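Long-range contacts in lumazine protein (Photobacterium kishitanii, PDB 3A35), which binds riboflavin or the related ribityl-lumazine chromophore and probably serves as an antenna that shifts the light of bacterial luciferase to shorter wavelengths: residues 1-6 / 82-87; 7-12 / 78-83; 22-27 / 70-75; 107-112 / 121-126; 138-143 / 157-162. All coordinates share one frame; numbering follows the deposited sequence.

Contact 1: 1-6 / 82-87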
# COMPACT_ATOMS: atom_id res chain seq x y z
N MET A 1 4.39 8.59 12.21
CA MET A 1 3.44 7.99 11.22
C MET A 1 3.12 8.82 9.95
O MET A 1 3.85 9.71 9.65
CB MET A 1 2.25 7.28 11.84
CG MET A 1 1.20 8.17 12.33
SD MET A 1 0.38 7.20 13.68
CE MET A 1 -0.62 8.47 14.48
N PHE A 2 2.17 8.36 9.16
CA PHE A 2 2.08 8.69 7.71
C PHE A 2 0.68 9.16 7.35
O PHE A 2 -0.26 8.94 8.10
CB PHE A 2 2.47 7.40 6.88
CG PHE A 2 3.86 6.93 7.08
CD1 PHE A 2 4.83 7.36 6.31
CD2 PHE A 2 4.15 6.00 8.07
CE1 PHE A 2 6.12 6.90 6.43
CE2 PHE A 2 5.44 5.54 8.30
CZ PHE A 2 6.44 5.97 7.42
N LYS A 3 0.58 9.87 6.24
CA LYS A 3 -0.74 10.44 5.88
C LYS A 3 -1.62 9.47 5.15
O LYS A 3 -2.84 9.60 5.02
CB LYS A 3 -0.54 11.62 4.94
CG LYS A 3 0.28 12.74 5.57
CD LYS A 3 0.71 13.93 4.66
CE LYS A 3 1.06 15.10 5.60
NZ LYS A 3 2.11 16.07 5.20
N GLY A 4 -1.01 8.42 4.57
CA GLY A 4 -1.82 7.71 3.63
C GLY A 4 -2.21 8.41 2.34
O GLY A 4 -3.20 8.15 1.77
N ILE A 5 -1.30 9.25 1.91
CA ILE A 5 -1.31 9.93 0.66
C ILE A 5 -0.05 9.57 -0.07
O ILE A 5 1.08 9.89 0.35
CB ILE A 5 -1.36 11.53 0.85
CG1 ILE A 5 -2.69 11.82 1.54
CG2 ILE A 5 -1.36 12.15 -0.49
CD1 ILE A 5 -2.78 13.30 1.98
N VAL A 6 -0.32 8.80 -1.10
CA VAL A 6 0.81 8.26 -1.93
C VAL A 6 1.51 9.32 -2.70
O VAL A 6 0.85 10.11 -3.45
CB VAL A 6 0.27 7.09 -2.84
CG1 VAL A 6 1.38 6.57 -3.79
CG2 VAL A 6 -0.27 5.96 -1.96
N ASN A 82 3.09 1.56 -4.31
CA ASN A 82 2.90 2.94 -3.80
C ASN A 82 4.01 3.29 -2.87
O ASN A 82 4.38 2.48 -2.01
CB ASN A 82 1.57 2.96 -3.08
CG ASN A 82 0.38 2.73 -4.02
OD1 ASN A 82 0.52 3.04 -5.24
ND2 ASN A 82 -0.73 2.30 -3.49
N LEU A 83 4.47 4.54 -2.92
CA LEU A 83 5.54 5.05 -2.02
C LEU A 83 5.07 6.24 -1.21
O LEU A 83 4.45 7.16 -1.79
CB LEU A 83 6.75 5.51 -2.88
CG LEU A 83 7.31 4.40 -3.80
CD1 LEU A 83 8.40 4.98 -4.72
CD2 LEU A 83 7.84 3.17 -2.96
N GLU A 84 5.42 6.28 0.07
CA GLU A 84 5.15 7.49 0.89
C GLU A 84 6.28 7.62 1.93
O GLU A 84 6.56 6.71 2.72
CB GLU A 84 3.86 7.41 1.62
CG GLU A 84 3.54 8.72 2.39
CD GLU A 84 2.31 8.66 3.21
OE1 GLU A 84 1.52 7.71 3.28
OE2 GLU A 84 2.20 9.68 4.01
N VAL A 85 6.96 8.77 1.86
CA VAL A 85 8.01 9.12 2.87
C VAL A 85 7.33 9.90 3.97
O VAL A 85 6.35 10.58 3.76
CB VAL A 85 9.07 9.93 2.15
CG1 VAL A 85 10.19 10.40 3.18
CG2 VAL A 85 9.69 9.10 1.06
N ARG A 86 7.77 9.73 5.17
CA ARG A 86 7.15 10.40 6.32
C ARG A 86 7.14 11.92 6.16
O ARG A 86 8.08 12.46 5.56
CB ARG A 86 7.76 10.05 7.66
CG ARG A 86 9.10 10.48 7.91
CD ARG A 86 9.40 10.11 9.40
NE ARG A 86 9.72 8.68 9.28
CZ ARG A 86 8.97 7.69 9.76
NH1 ARG A 86 7.83 7.96 10.37
NH2 ARG A 86 9.33 6.45 9.55
N PRO A 87 6.09 12.59 6.72
CA PRO A 87 6.10 14.04 6.66
C PRO A 87 7.35 14.66 7.22
O PRO A 87 7.93 14.22 8.22
CB PRO A 87 4.92 14.40 7.62
CG PRO A 87 3.90 13.26 7.44
CD PRO A 87 4.79 12.04 7.20
O HOH W 1 6.34 6.59 11.92

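Contact 2: 7-12 / 78-83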
# COMPACT_ATOMS: atom_id res chain seq x y z
N GLN A 7 2.79 9.39 -2.59
CA GLN A 7 3.59 10.45 -3.22
C GLN A 7 4.15 10.05 -4.54
O GLN A 7 4.50 10.93 -5.36
CB GLN A 7 4.78 10.76 -2.33
CG GLN A 7 4.37 11.36 -1.04
CD GLN A 7 5.47 11.29 0.03
OE1 GLN A 7 6.52 10.73 -0.12
NE2 GLN A 7 5.14 11.94 1.19
N GLY A 8 4.21 8.76 -4.88
CA GLY A 8 4.67 8.36 -6.26
C GLY A 8 4.63 6.84 -6.31
O GLY A 8 4.30 6.17 -5.33
N ALA A 9 5.05 6.35 -7.43
CA ALA A 9 4.95 4.92 -7.71
C ALA A 9 6.39 4.47 -7.95
O ALA A 9 7.17 5.13 -8.64
CB ALA A 9 4.15 4.76 -9.03
N GLY A 10 6.72 3.32 -7.35
CA GLY A 10 7.94 2.62 -7.67
C GLY A 10 7.67 1.42 -8.61
O GLY A 10 6.52 0.94 -8.62
N ILE A 11 8.67 0.99 -9.36
CA ILE A 11 8.49 -0.17 -10.20
C ILE A 11 9.51 -1.24 -9.74
O ILE A 11 10.72 -0.96 -9.65
CB ILE A 11 8.70 0.23 -11.63
CG1 ILE A 11 7.67 1.30 -12.13
CG2 ILE A 11 8.65 -1.05 -12.54
CD1 ILE A 11 6.24 0.77 -12.28
N ILE A 12 9.03 -2.42 -9.43
CA ILE A 12 9.97 -3.46 -8.93
C ILE A 12 10.95 -3.85 -10.06
O ILE A 12 10.49 -4.15 -11.22
CB ILE A 12 9.23 -4.68 -8.48
CG1 ILE A 12 8.25 -4.38 -7.33
CG2 ILE A 12 10.22 -5.80 -8.08
CD1 ILE A 12 7.49 -5.52 -6.87
N GLY A 78 8.43 -5.67 -12.45
CA GLY A 78 7.59 -4.75 -13.23
C GLY A 78 6.35 -4.22 -12.49
O GLY A 78 5.74 -3.25 -13.00
N ASN A 79 5.93 -4.90 -11.38
CA ASN A 79 4.76 -4.40 -10.67
C ASN A 79 5.07 -3.01 -10.06
O ASN A 79 6.19 -2.64 -9.72
CB ASN A 79 4.40 -5.32 -9.53
CG ASN A 79 3.84 -6.68 -9.98
OD1 ASN A 79 3.53 -6.91 -11.26
ND2 ASN A 79 3.65 -7.54 -9.09
N LYS A 80 3.99 -2.25 -9.91
CA LYS A 80 4.03 -0.86 -9.44
C LYS A 80 3.60 -0.91 -7.98
O LYS A 80 2.58 -1.47 -7.59
CB LYS A 80 3.04 -0.04 -10.20
CG LYS A 80 2.84 1.32 -9.75
CD LYS A 80 2.20 1.99 -10.98
CE LYS A 80 0.97 2.65 -10.58
NZ LYS A 80 -0.06 1.55 -10.92
N VAL A 81 4.41 -0.23 -7.14
CA VAL A 81 4.18 -0.16 -5.68
C VAL A 81 3.95 1.31 -5.29
O VAL A 81 4.56 2.21 -5.84
CB VAL A 81 5.30 -0.76 -4.85
CG1 VAL A 81 5.49 -2.28 -5.31
CG2 VAL A 81 6.56 0.02 -5.03
N ASN A 82 3.09 1.56 -4.31
CA ASN A 82 2.90 2.94 -3.80
C ASN A 82 4.01 3.29 -2.87
O ASN A 82 4.38 2.48 -2.01
CB ASN A 82 1.57 2.96 -3.08
CG ASN A 82 0.38 2.73 -4.02
OD1 ASN A 82 0.52 3.04 -5.24
ND2 ASN A 82 -0.73 2.30 -3.49
N LEU A 83 4.47 4.54 -2.92
CA LEU A 83 5.54 5.05 -2.02
C LEU A 83 5.07 6.24 -1.21
O LEU A 83 4.45 7.16 -1.79
CB LEU A 83 6.75 5.51 -2.88
CG LEU A 83 7.31 4.40 -3.80
CD1 LEU A 83 8.40 4.98 -4.72
CD2 LEU A 83 7.84 3.17 -2.96

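Contact 3: 22-27 / 70-75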
# COMPACT_ATOMS: atom_id res chain seq x y z
N GLN A 22 12.65 -11.88 1.33
CA GLN A 22 12.95 -11.50 -0.05
C GLN A 22 13.59 -10.17 -0.06
O GLN A 22 13.20 -9.27 0.73
CB GLN A 22 11.69 -11.42 -0.89
CG GLN A 22 11.03 -12.77 -1.09
CD GLN A 22 9.79 -12.75 -1.91
OE1 GLN A 22 9.33 -11.70 -2.37
NE2 GLN A 22 9.27 -13.93 -2.28
N ARG A 23 14.46 -9.88 -1.01
CA ARG A 23 14.98 -8.53 -1.20
C ARG A 23 14.45 -7.99 -2.49
O ARG A 23 14.62 -8.62 -3.56
CB ARG A 23 16.54 -8.49 -1.14
CG ARG A 23 17.08 -7.13 -1.52
CD ARG A 23 18.56 -6.96 -1.22
NE ARG A 23 18.79 -7.12 0.23
CZ ARG A 23 20.04 -7.11 0.74
NH1 ARG A 23 21.08 -7.03 -0.08
NH2 ARG A 23 20.18 -7.35 2.03
N HIS A 24 13.75 -6.85 -2.40
CA HIS A 24 13.19 -6.23 -3.55
C HIS A 24 13.96 -4.93 -3.87
O HIS A 24 14.15 -4.06 -2.95
CB HIS A 24 11.74 -5.83 -3.32
CG HIS A 24 10.81 -6.98 -3.25
ND1 HIS A 24 9.51 -6.92 -3.65
CD2 HIS A 24 11.03 -8.28 -2.88
CE1 HIS A 24 8.92 -8.10 -3.49
NE2 HIS A 24 9.82 -8.96 -2.99
N GLY A 25 14.40 -4.77 -5.14
CA GLY A 25 14.99 -3.55 -5.61
C GLY A 25 13.93 -2.81 -6.40
O GLY A 25 13.43 -3.41 -7.39
N ILE A 26 13.66 -1.59 -6.04
CA ILE A 26 12.51 -0.85 -6.60
C ILE A 26 13.06 0.41 -7.24
O ILE A 26 13.68 1.26 -6.59
CB ILE A 26 11.48 -0.54 -5.47
CG1 ILE A 26 11.03 -1.86 -4.79
CG2 ILE A 26 10.29 0.17 -6.08
CD1 ILE A 26 10.06 -1.63 -3.60
N THR A 27 12.78 0.64 -8.54
CA THR A 27 13.11 1.93 -9.18
C THR A 27 12.21 3.00 -8.68
O THR A 27 10.95 2.92 -8.72
CB THR A 27 12.87 1.78 -10.69
OG1 THR A 27 13.72 0.74 -11.19
CG2 THR A 27 13.19 3.09 -11.42
N THR A 70 1.59 -9.61 4.13
CA THR A 70 1.55 -8.61 3.02
C THR A 70 1.63 -9.29 1.67
O THR A 70 1.90 -10.51 1.59
CB THR A 70 2.78 -7.61 3.13
OG1 THR A 70 3.98 -8.40 3.03
CG2 THR A 70 2.78 -6.88 4.49
N THR A 71 1.49 -8.51 0.60
CA THR A 71 1.53 -9.06 -0.76
C THR A 71 2.90 -9.27 -1.30
O THR A 71 3.04 -9.80 -2.47
CB THR A 71 0.64 -8.18 -1.66
OG1 THR A 71 1.26 -6.91 -1.65
CG2 THR A 71 -0.76 -8.12 -1.15
N PHE A 72 3.95 -8.76 -0.63
CA PHE A 72 5.27 -8.75 -1.29
C PHE A 72 5.75 -10.12 -1.84
O PHE A 72 6.28 -10.15 -2.96
CB PHE A 72 6.31 -8.25 -0.32
CG PHE A 72 6.18 -6.78 -0.03
CD1 PHE A 72 6.56 -5.86 -0.98
CD2 PHE A 72 5.63 -6.34 1.15
CE1 PHE A 72 6.44 -4.47 -0.67
CE2 PHE A 72 5.50 -4.97 1.45
CZ PHE A 72 5.87 -4.04 0.53
N ARG A 73 5.36 -11.18 -1.15
CA ARG A 73 5.91 -12.52 -1.45
C ARG A 73 5.53 -12.84 -2.85
O ARG A 73 6.38 -13.52 -3.55
CB ARG A 73 5.33 -13.48 -0.39
CG ARG A 73 5.74 -15.01 -0.57
CD ARG A 73 5.31 -15.84 0.60
NE ARG A 73 3.99 -15.49 1.17
CZ ARG A 73 3.67 -15.66 2.45
NH1 ARG A 73 4.59 -16.16 3.26
NH2 ARG A 73 2.46 -15.37 2.91
N GLU A 74 4.35 -12.39 -3.29
CA GLU A 74 3.83 -12.77 -4.64
C GLU A 74 3.96 -11.71 -5.63
O GLU A 74 3.47 -11.89 -6.74
CB GLU A 74 2.36 -13.07 -4.57
CG GLU A 74 1.93 -14.42 -4.92
CD GLU A 74 1.80 -15.18 -3.70
OE1 GLU A 74 2.90 -15.40 -3.13
OE2 GLU A 74 0.63 -15.55 -3.32
N LEU A 75 4.58 -10.59 -5.34
CA LEU A 75 4.74 -9.62 -6.39
C LEU A 75 5.85 -10.08 -7.38
O LEU A 75 6.66 -10.95 -7.12
CB LEU A 75 5.09 -8.21 -5.78
CG LEU A 75 4.04 -7.61 -4.81
CD1 LEU A 75 4.63 -6.27 -4.34
CD2 LEU A 75 2.80 -7.46 -5.49
O HOH W 2 8.25 -11.81 -5.05

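Contact 4: 107-112 / 121-126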
# COMPACT_ATOMS: atom_id res chain seq x y z
N THR A 107 -8.57 -9.21 -0.92
CA THR A 107 -8.55 -9.46 -2.35
C THR A 107 -9.66 -8.66 -2.98
O THR A 107 -10.81 -8.67 -2.48
CB THR A 107 -8.80 -10.96 -2.60
OG1 THR A 107 -7.72 -11.67 -1.99
CG2 THR A 107 -8.76 -11.31 -4.06
N VAL A 108 -9.39 -8.02 -4.06
CA VAL A 108 -10.37 -7.18 -4.82
C VAL A 108 -11.46 -8.16 -5.35
O VAL A 108 -11.19 -9.08 -6.11
CB VAL A 108 -9.71 -6.45 -5.91
CG1 VAL A 108 -10.71 -5.73 -6.81
CG2 VAL A 108 -8.70 -5.45 -5.33
N ASP A 109 -12.71 -7.84 -4.99
CA ASP A 109 -13.88 -8.63 -5.46
C ASP A 109 -14.33 -8.04 -6.82
O ASP A 109 -14.87 -8.78 -7.69
CB ASP A 109 -15.04 -8.48 -4.47
CG ASP A 109 -16.39 -9.05 -5.03
OD1 ASP A 109 -16.55 -10.28 -4.92
OD2 ASP A 109 -17.23 -8.31 -5.60
N ASN A 110 -14.28 -6.74 -7.03
CA ASN A 110 -14.86 -6.05 -8.15
C ASN A 110 -14.29 -4.62 -8.21
O ASN A 110 -13.98 -3.99 -7.11
CB ASN A 110 -16.42 -6.03 -7.92
CG ASN A 110 -17.18 -5.31 -8.98
OD1 ASN A 110 -18.22 -4.63 -8.73
ND2 ASN A 110 -16.70 -5.48 -10.23
N ILE A 111 -14.19 -4.07 -9.40
CA ILE A 111 -13.87 -2.65 -9.61
C ILE A 111 -14.89 -2.13 -10.61
O ILE A 111 -15.18 -2.78 -11.65
CB ILE A 111 -12.51 -2.50 -10.36
CG1 ILE A 111 -11.45 -3.28 -9.62
CG2 ILE A 111 -12.14 -1.03 -10.63
CD1 ILE A 111 -11.22 -2.62 -8.33
N THR A 112 -15.34 -0.92 -10.41
CA THR A 112 -16.10 -0.28 -11.47
C THR A 112 -15.61 1.14 -11.54
O THR A 112 -15.43 1.81 -10.51
CB THR A 112 -17.61 -0.42 -11.24
OG1 THR A 112 -18.05 0.50 -10.26
CG2 THR A 112 -17.99 -1.87 -10.79
N TYR A 121 -14.24 -2.76 -4.45
CA TYR A 121 -14.89 -3.70 -3.53
C TYR A 121 -13.92 -4.78 -3.13
O TYR A 121 -13.39 -5.47 -4.00
CB TYR A 121 -16.13 -4.38 -4.23
CG TYR A 121 -17.14 -3.33 -4.69
CD1 TYR A 121 -18.19 -2.96 -3.87
CD2 TYR A 121 -17.00 -2.69 -5.91
CE1 TYR A 121 -19.13 -1.97 -4.27
CE2 TYR A 121 -17.88 -1.65 -6.32
CZ TYR A 121 -18.95 -1.33 -5.50
OH TYR A 121 -19.82 -0.29 -5.95
N ILE A 122 -13.68 -4.87 -1.84
CA ILE A 122 -12.59 -5.68 -1.36
C ILE A 122 -13.16 -6.73 -0.43
O ILE A 122 -13.82 -6.37 0.52
CB ILE A 122 -11.54 -4.80 -0.60
CG1 ILE A 122 -10.96 -3.68 -1.53
CG2 ILE A 122 -10.45 -5.76 -0.01
CD1 ILE A 122 -9.84 -2.88 -1.00
N LYS A 123 -12.90 -8.00 -0.66
CA LYS A 123 -13.40 -9.06 0.21
C LYS A 123 -12.41 -9.31 1.34
O LYS A 123 -11.21 -9.64 1.06
CB LYS A 123 -13.69 -10.35 -0.59
CG LYS A 123 -14.34 -11.40 0.23
CD LYS A 123 -14.74 -12.64 -0.67
CE LYS A 123 -15.97 -12.28 -1.49
NZ LYS A 123 -16.60 -13.44 -2.20
N ILE A 124 -12.87 -9.29 2.58
CA ILE A 124 -12.03 -9.37 3.76
C ILE A 124 -12.02 -10.84 4.19
O ILE A 124 -13.13 -11.41 4.35
CB ILE A 124 -12.52 -8.41 4.86
CG1 ILE A 124 -12.55 -6.92 4.36
CG2 ILE A 124 -11.71 -8.64 6.16
CD1 ILE A 124 -11.23 -6.25 3.76
N PRO A 125 -10.88 -11.54 4.25
CA PRO A 125 -10.97 -12.95 4.66
C PRO A 125 -11.27 -13.03 6.16
O PRO A 125 -11.16 -12.01 6.86
CB PRO A 125 -9.60 -13.52 4.32
CG PRO A 125 -8.70 -12.31 4.29
CD PRO A 125 -9.49 -11.13 3.91
N LYS A 126 -11.74 -14.22 6.62
CA LYS A 126 -12.35 -14.29 7.96
C LYS A 126 -11.29 -14.07 9.05
O LYS A 126 -11.58 -13.50 10.11
CB LYS A 126 -13.07 -15.63 8.22
CG LYS A 126 -13.97 -16.21 7.09
CD LYS A 126 -15.16 -17.06 7.64
CE LYS A 126 -14.85 -17.84 8.97
NZ LYS A 126 -15.92 -18.90 9.26
O HOH W 3 -20.21 -0.70 -8.60

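Contact 5: 138-143 / 157-162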
# COMPACT_ATOMS: atom_id res chain seq x y z
N ILE A 138 -9.77 3.42 6.12
CA ILE A 138 -9.02 2.16 6.00
C ILE A 138 -7.88 2.53 5.02
O ILE A 138 -7.99 3.31 4.09
CB ILE A 138 -9.90 1.05 5.48
CG1 ILE A 138 -9.19 -0.33 5.60
CG2 ILE A 138 -10.38 1.23 4.04
CD1 ILE A 138 -10.18 -1.46 5.40
N GLY A 139 -6.76 1.84 5.25
CA GLY A 139 -5.59 1.90 4.29
C GLY A 139 -5.60 0.66 3.36
O GLY A 139 -5.61 -0.45 3.83
N ILE A 140 -5.54 0.96 2.07
CA ILE A 140 -5.45 -0.11 1.04
C ILE A 140 -4.17 0.25 0.25
O ILE A 140 -4.09 1.31 -0.40
CB ILE A 140 -6.65 -0.10 0.06
CG1 ILE A 140 -7.96 -0.36 0.85
CG2 ILE A 140 -6.36 -1.12 -1.03
CD1 ILE A 140 -7.99 -1.67 1.52
N ASN A 141 -3.17 -0.64 0.34
CA ASN A 141 -1.88 -0.32 -0.27
C ASN A 141 -1.30 1.06 0.03
O ASN A 141 -0.62 1.66 -0.80
CB ASN A 141 -1.89 -0.55 -1.79
CG ASN A 141 -2.02 -1.97 -2.27
OD1 ASN A 141 -2.23 -2.09 -3.58
ND2 ASN A 141 -1.81 -2.93 -1.49
N GLY A 142 -1.61 1.51 1.27
CA GLY A 142 -1.04 2.79 1.65
C GLY A 142 -1.90 3.98 1.29
O GLY A 142 -1.50 5.14 1.59
N VAL A 143 -3.05 3.79 0.63
CA VAL A 143 -4.00 4.91 0.39
C VAL A 143 -5.05 4.85 1.49
O VAL A 143 -5.74 3.87 1.71
CB VAL A 143 -4.66 4.64 -0.93
CG1 VAL A 143 -5.75 5.75 -1.20
CG2 VAL A 143 -3.64 4.65 -2.10
N ILE A 157 -15.10 0.96 -1.15
CA ILE A 157 -14.43 2.21 -1.07
C ILE A 157 -14.58 2.96 -2.36
O ILE A 157 -14.38 2.45 -3.44
CB ILE A 157 -12.91 2.06 -0.78
CG1 ILE A 157 -12.77 1.26 0.51
CG2 ILE A 157 -12.30 3.50 -0.49
CD1 ILE A 157 -11.58 0.44 0.56
N ASN A 158 -15.03 4.23 -2.26
CA ASN A 158 -15.37 4.96 -3.46
C ASN A 158 -14.35 6.10 -3.56
O ASN A 158 -14.41 7.13 -2.84
CB ASN A 158 -16.82 5.49 -3.27
CG ASN A 158 -17.26 6.28 -4.42
OD1 ASN A 158 -16.52 6.67 -5.26
ND2 ASN A 158 -18.59 6.54 -4.45
N TYR A 159 -13.34 5.83 -4.39
CA TYR A 159 -12.22 6.74 -4.56
C TYR A 159 -12.47 7.78 -5.66
O TYR A 159 -13.10 7.41 -6.65
CB TYR A 159 -10.96 5.97 -4.96
CG TYR A 159 -10.44 4.98 -3.92
CD1 TYR A 159 -9.72 5.47 -2.78
CD2 TYR A 159 -10.65 3.65 -4.10
CE1 TYR A 159 -9.21 4.56 -1.85
CE2 TYR A 159 -10.11 2.68 -3.20
CZ TYR A 159 -9.44 3.19 -2.09
OH TYR A 159 -9.02 2.16 -1.22
N PRO A 160 -11.89 8.96 -5.55
CA PRO A 160 -11.92 9.84 -6.72
C PRO A 160 -11.07 9.17 -7.80
O PRO A 160 -9.97 8.69 -7.50
CB PRO A 160 -11.20 11.09 -6.25
CG PRO A 160 -10.50 10.79 -4.88
CD PRO A 160 -11.04 9.47 -4.43
N LYS A 161 -11.51 9.22 -9.08
CA LYS A 161 -10.81 8.47 -10.17
C LYS A 161 -9.34 8.91 -10.39
O LYS A 161 -8.56 8.12 -10.86
CB LYS A 161 -11.61 8.45 -11.53
CG LYS A 161 -10.74 7.98 -12.74
CD LYS A 161 -11.43 7.24 -13.86
CE LYS A 161 -11.53 5.70 -13.61
NZ LYS A 161 -10.24 4.90 -13.53
N ASN A 162 -8.94 10.11 -10.02
CA ASN A 162 -7.57 10.48 -10.30
C ASN A 162 -6.57 9.74 -9.42
O ASN A 162 -5.42 9.83 -9.71
CB ASN A 162 -7.38 11.96 -10.00
CG ASN A 162 -8.20 12.35 -8.85
OD1 ASN A 162 -7.77 12.14 -7.73
ND2 ASN A 162 -9.46 12.86 -9.11
O HOH W 4 -8.39 3.28 1.14

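Contact 1: 1-6 / 82-87
CA of Phe2 lies 5.5 Å from CA of Arg86, and Val6 comes level with Glu84, so the N-terminal loop 1-6 runs roughly counter to residues 82-87, end-to-end directions 133° apart. Between these points the carboxylate of Glu84 reaches the loop backbone. Glu84 CG is anti to the backbone N (chi1 -176°) and the chain stays extended. Glu84 OE2 receives Lys3 N at 2.8 Å on its syn lone pair, while OE1 of the same residue takes a weak bond from Gly4 N at 2.9 Å. Phe2 meets Arg86 at a slant, its CZ 3.6 Å from NH2 over one guanidinium face, the two planes being 49° apart. One water accepts from both Met1 N and Arg86 NH1, two cationic groups 4.0 Å apart at those atoms, although its short arginine leg is doubtful. Farther along, both methyls of Val6 rest on Asn82 CB, whose amide is bonded to Asn168 and Asn141. The contact lays the chain start against the final barrel strand, with Phe2 packing close to Ser48 of the chromophore site. Since Lys3 NZ remains 6.5 Å from Glu84 OE2, backbone N-H groups, rather than that ammonium, serve the buried carboxylate from this loop, consistent with its being ionised.

Contact 2: 7-12 / 78-83
Leu83 and Val81 direct methyl groups onto side-chain-free Gly10 where strands 8-17 and 80-84 pair antiparallel, the seam that closes the six-stranded barrel. Leu83 CD1 approaches Gly10 N to 3.5 Å, and Val81 CG2 lies 4.0 Å from Gly10 CA. Val81 also meets Ile12, the two side chains crossing at about a right angle with their CG1 atoms 4.0 Å apart. On the other face, Lys80 has CG anti to its backbone N (chi1 173°), which sets CG 3.8 Å from Ala9 CB. Ile11 crosses the same lysine obliquely, CD1 to Lys80 CB. Gly10 and Val81 form a hydrogen-bonded pair, flanked by the non-hydrogen-bonded pairs Ala9-Asn82 and Ile11-Lys80. At one end Gln7 and Gly8 both face Leu83 in a classic beta bulge: Gln7 N makes the sound bond to Leu83 O at 2.9 Å, Gly8 N a weak one. At the other end, Gly78 N donates to Ile12 O at 2.8 Å with an angle of 164° at the hydrogen.

Contact 3: 22-27 / 70-75
Gln22 and His24 of barrel strand 22-27 meet Phe72 and Arg73 of a short 3-10 segment in a buried contact of side chains with backbone carbonyls, without any strand pairing; the 3-10 segment belongs to the loop between strands 58-63 and 80-84. The evidence is a chain of directed bonds. His24 NE2 donates to Gln22 OE1 at 2.9 Å, almost perfectly straight (177°) and in both the ring plane and the amide carbonyl plane. With OE1 so occupied, Gln22 presents its amide nitrogen to the loop, where Gln22 NE2 donates to Arg73 O at 3.2 Å on a carbonyl lone pair. A water lies within bonding distance of Gln22 OE1 and of Leu75 O, at 2.7 Å from the latter, though it has more acceptors nearby than protons. His24 CG lies anti to the carbonyl carbon (chi1 -72°), which starts the ring toward the loop; at the ring edge, His24 CE1 is 3.4 Å from Phe72 O. His24 ND1 is buried and has no partner in the model. Phe72 turns an edge toward the histidine face in an offset edge-to-face pair, centroids 5.8 Å apart and planes at 81°. Thr70, earlier in the same loop, touches riboflavin. Beyond the contact, the Phe72 ring packs on Ile63 of strand 58-63 and on Cys47 and Leu49 of strand 47-55, while Leu75 lies against Ile12 of strand 8-17.

Contact 4: 107-112 / 121-126
Asp109 N and Asn110 N both point at Tyr121 O, the first in a firm bond of 2.7 Å and the second in a weak one of 3.4 Å. In return Tyr121 N donates to Asn110 O at 2.9 Å, and that oxygen also lies in the plane of the tyrosine ring at its edge. Asn110 has CG anti to the backbone N (chi1 178°), which starts its side chain alongside that of Tyr121, pointing the same way. The amide and ring planes are only 19° apart, and Asn110 OD1 comes 3.6 Å from Tyr121 CD2. Two neighbouring residues facing a single partner make a classic beta bulge, here in the antiparallel hairpin of strands 104-114 and 117-123 within the second lumazine-binding repeat. The register moves by one residue across it. Before the bulge, Val108 and Ile122 form a non-hydrogen-bonded pair with CA atoms 4.4 Å apart, and Lys123 N donates to Thr107 O. Asp109 OD1 stays 4.2 Å from Lys123 NZ, beyond salt-bridge distance, and has a weak, long ion pair with Lys174. Farther out, a water joins Tyr121 OH, 2.7 Å away, to Thr112 OG1. The Tyr121 ring is stacked with Phe156 of the neighbouring strand 154-160, Ile122 packs on Ile155 of that strand, and Thr107 OG1 is hydrogen-bonded to Asp177.

Contact 5: 138-143 / 157-162
Ile140 and Ile157 set CG1, and Tyr159 sets CG (chi1 -64°), anti to the carbonyl carbon, and from strands far apart in the sheet their side chains converge. In Ile157 the second torsion, 149°, is well off a staggered value, and CD1 ends between Ile138 and Ile140. Ile157 CD1 lies 3.7 Å from Ile140 CG1, the two side chains meeting tip to tip, and 3.8 Å from CG2 of Ile138, which crosses it at about a right angle. Tyr159 reaches in beside them: its OH is 3.4 Å from Ile140 CG1, and its CE1 is 3.7 Å from Val143 CG1. Ile157 CG2 stands over one face of the same ring, toward the rim. The axes of strand segments 138-140 and 157-160 pass 10.7 Å apart at 67°, the geometry of packing across an interior rather than of sheet pairing, consistent with the barrel of riboflavin synthase-like domains. A type I' turn from Ile140 to Val143, with bonds both ways between those two backbones, brings Val143 round to the same side. Outside the segments, Tyr159 makes an edge-to-face pair with His145, and Ile122 packs on both Ile140 and Ile157. One polar group enters this buried aliphatic cluster, the phenol, and a water 2.7 Å from Tyr159 OH serves it; the same water donates to Val143 O, so the hydroxyl is tied to the opposing backbone indirectly.

From the N terminus, contact 1 closes the longest loop, bringing the chain start to residues 82-87. Contact 2 closes a slightly shorter one onto the same strand, sharing Asn82 and Leu83 with it, and contact 3 nests inside both, tying strand 22-27 to the loop before strand 80-84. All three belong to the first barrel. Contacts 4 and 5 follow in series in the second lumazine-binding repeat: 107-112 / 121-126 closes a hairpin, then 138-143 / 157-162 spans the interior, and they touch where Ile122 meets Ile140 and Ile157. One junction of the halves is where contact 1 abuts contact 5, through Asn82 with Asn141 and Val6 with Val143.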